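PDB 7K44: sgbp-b from Bacteroides uniformis, which probably binds xyloglucan at the bacterial cell surface as part of a polysaccharide utilization locus. Local coordinates for residues A[293-298]-A[373-378]. Sequence-based numbering, arbitrary orientation.
With CA (calcium ion), chain B.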
loop_
_atom_site.group_PDB
_atom_site.type_symbol
_atom_site.label_atom_id
_atom_site.label_comp_id
_atom_site.label_asym_id
_atom_site.label_seq_id
_atom_site.Cartn_x
_atom_site.Cartn_y
_atom_site.Cartn_z
ATOM N N VAL A 293 20.260 -2.966 2.553
ATOM C CA VAL A 293 21.109 -2.389 3.586
ATOM C C VAL A 293 20.835 -0.894 3.638
ATOM O O VAL A 293 20.976 -0.198 2.628
ATOM C CB VAL A 293 22.601 -2.666 3.326
ATOM C CG1 VAL A 293 23.456 -1.948 4.355
ATOM C CG2 VAL A 293 22.880 -4.166 3.359
ATOM N N GLU A 294 20.438 -0.405 4.808
ATOM C CA GLU A 294 20.217 1.020 4.985
ATOM C C GLU A 294 21.531 1.774 4.827
ATOM O O GLU A 294 22.592 1.293 5.233
ATOM C CB GLU A 294 19.639 1.268 6.376
ATOM C CG GLU A 294 19.187 2.692 6.623
ATOM C CD GLU A 294 18.509 2.840 7.971
ATOM O OE1 GLU A 294 18.606 1.898 8.786
ATOM O OE2 GLU A 294 17.877 3.891 8.210
ATOM N N TYR A 295 21.465 2.948 4.204
ATOM C CA TYR A 295 22.625 3.816 4.075
ATOM C C TYR A 295 22.256 5.238 4.460
ATOM O O TYR A 295 21.111 5.667 4.303
ATOM C CB TYR A 295 23.255 3.781 2.659
ATOM C CG TYR A 295 22.316 4.142 1.517
ATOM C CD1 TYR A 295 21.511 3.177 0.925
ATOM C CD2 TYR A 295 22.254 5.440 1.019
ATOM C CE1 TYR A 295 20.666 3.496 -0.124
ATOM C CE2 TYR A 295 21.396 5.773 -0.021
ATOM C CZ TYR A 295 20.615 4.794 -0.593
ATOM O OH TYR A 295 19.772 5.112 -1.638
ATOM N N GLY A 296 23.248 5.969 4.960
ATOM C CA GLY A 296 23.046 7.325 5.417
ATOM C C GLY A 296 23.081 8.338 4.293
ATOM O O GLY A 296 22.978 8.008 3.107
ATOM N N GLU A 297 23.240 9.601 4.683
ATOM C CA GLU A 297 23.208 10.702 3.733
ATOM C C GLU A 297 24.454 10.691 2.857
ATOM O O GLU A 297 25.549 10.312 3.289
ATOM C CB GLU A 297 23.121 12.036 4.477
ATOM N N GLY A 298 24.269 11.089 1.600
ATOM C CA GLY A 298 25.357 11.182 0.656
ATOM C C GLY A 298 25.029 10.529 -0.675
ATOM O O GLY A 298 24.924 11.189 -1.713
ATOM N N ILE A 373 26.512 -0.797 0.140
ATOM C CA ILE A 373 25.296 -0.637 -0.651
ATOM C C ILE A 373 24.848 -2.007 -1.137
ATOM O O ILE A 373 25.670 -2.813 -1.584
ATOM C CB ILE A 373 25.577 0.286 -1.857
ATOM C CG1 ILE A 373 26.063 1.657 -1.387
ATOM C CG2 ILE A 373 24.339 0.393 -2.761
ATOM C CD1 ILE A 373 25.071 2.416 -0.505
ATOM N N GLU A 374 23.540 -2.265 -1.071
ATOM C CA GLU A 374 22.996 -3.493 -1.648
ATOM C C GLU A 374 21.530 -3.245 -1.979
ATOM O O GLU A 374 20.698 -3.150 -1.070
ATOM C CB GLU A 374 23.154 -4.674 -0.689
ATOM C CG GLU A 374 22.603 -5.984 -1.251
ATOM C CD GLU A 374 22.544 -7.102 -0.218
ATOM O OE1 GLU A 374 23.077 -6.924 0.897
ATOM O OE2 GLU A 374 21.939 -8.154 -0.516
ATOM N N MET A 375 21.219 -3.149 -3.269
ATOM C CA MET A 375 19.885 -2.776 -3.723
ATOM C C MET A 375 19.574 -3.538 -5.000
ATOM O O MET A 375 20.481 -3.903 -5.754
ATOM C CB MET A 375 19.802 -1.272 -3.998
ATOM C CG MET A 375 20.275 -0.396 -2.852
ATOM S SD MET A 375 20.523 1.294 -3.403
ATOM C CE MET A 375 18.926 1.551 -4.140
ATOM N N TYR A 376 18.285 -3.749 -5.253
ATOM C CA TYR A 376 17.804 -4.527 -6.387
ATOM C C TYR A 376 16.662 -3.783 -7.064
ATOM O O TYR A 376 15.852 -3.122 -6.402
ATOM C CB TYR A 376 17.303 -5.914 -5.931
ATOM C CG TYR A 376 18.322 -6.673 -5.113
ATOM C CD1 TYR A 376 18.469 -6.439 -3.754
ATOM C CD2 TYR A 376 19.160 -7.585 -5.720
ATOM C CE1 TYR A 376 19.432 -7.116 -3.010
ATOM C CE2 TYR A 376 20.112 -8.277 -4.987
ATOM C CZ TYR A 376 20.247 -8.027 -3.639
ATOM O OH TYR A 376 21.213 -8.719 -2.932
ATOM N N PHE A 377 16.582 -3.933 -8.387
ATOM C CA PHE A 377 15.647 -3.186 -9.220
ATOM C C PHE A 377 14.992 -4.120 -10.230
ATOM O O PHE A 377 15.654 -5.002 -10.794
ATOM C CB PHE A 377 16.402 -2.112 -10.023
ATOM C CG PHE A 377 17.054 -1.061 -9.183
ATOM C CD1 PHE A 377 18.335 -1.237 -8.688
ATOM C CD2 PHE A 377 16.379 0.119 -8.897
ATOM C CE1 PHE A 377 18.927 -0.250 -7.915
ATOM C CE2 PHE A 377 16.968 1.099 -8.120
ATOM C CZ PHE A 377 18.237 0.906 -7.626
ATOM N N ASP A 378 13.706 -3.897 -10.509
ATOM C CA ASP A 378 12.997 -4.701 -11.495
ATOM C C ASP A 378 11.728 -3.981 -11.920
ATOM O O ASP A 378 11.268 -3.026 -11.276
ATOM C CB ASP A 378 12.644 -6.079 -10.908
ATOM C CG ASP A 378 12.460 -7.182 -11.967
ATOM O OD1 ASP A 378 12.488 -6.952 -13.203
ATOM O OD2 ASP A 378 12.275 -8.333 -11.507
HETATM CA CA CA B . 12.406 -9.450 -13.712
HETATM O O HOH W 1 21.834 -0.256 0.080
HETATM O O HOH W 2 10.064 -9.087 -14.139
#
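Val293 and Glu374 bring the two backbones closest, their CA atoms 5.7 Å apart, where the loop 293-298 peels away from the strand 373-378. No direct hydrogen bond crosses between the segments. A water bridges them instead, donating to Val293 O at 2.7 Å and accepting from Glu374 N at 2.9 Å, so it takes the place of a bond between strands just where their pairing ends. Val293 N is buried here without a partner.

The side chains of Val293 and Glu374 meet at about a right angle, with Val293 CG2 3.7 Å from Glu374 OE1. The Glu374 chain is extended, CG lying anti to the backbone N (chi1 -180°), and this carries the carboxylate past the valine methyl to Tyr376. There Tyr376 OH donates to the anti lone pair of Glu374 OE2 at 2.6 Å, the acceptor lying in the plane of the ring, and the bond helps to fix the carboxylate.

Tyr295 fills the other half of the contact. With chi1 at 57°, its CG sits between the backbone N and the carbonyl carbon, and the ring is directed back toward the strand. Ile373 CD1 approaches it obliquely, 3.8 Å from Tyr295 CG, while the bent end of Met375 brings SD to 4.0 Å from Tyr295 CE1, an oblique Met-aromatic contact in which the direction from the ring centre to SD is 61° off the ring normal.

In the xyloglucan-binding domain, Met362 of strand 357-364 packs against Tyr295, Ile373 and Met375, tying the loop to the facing sheet, and Arg317 holds the carbonyls of Tyr295 and Gly296. Strand 371-384 pairs with strand 283-291 and, further along, supplies Asp378 as a bidentate calcium ligand together with the carboxylate of Asp215 and the backbone carbonyls of Asn213, Asp241 and Lys243.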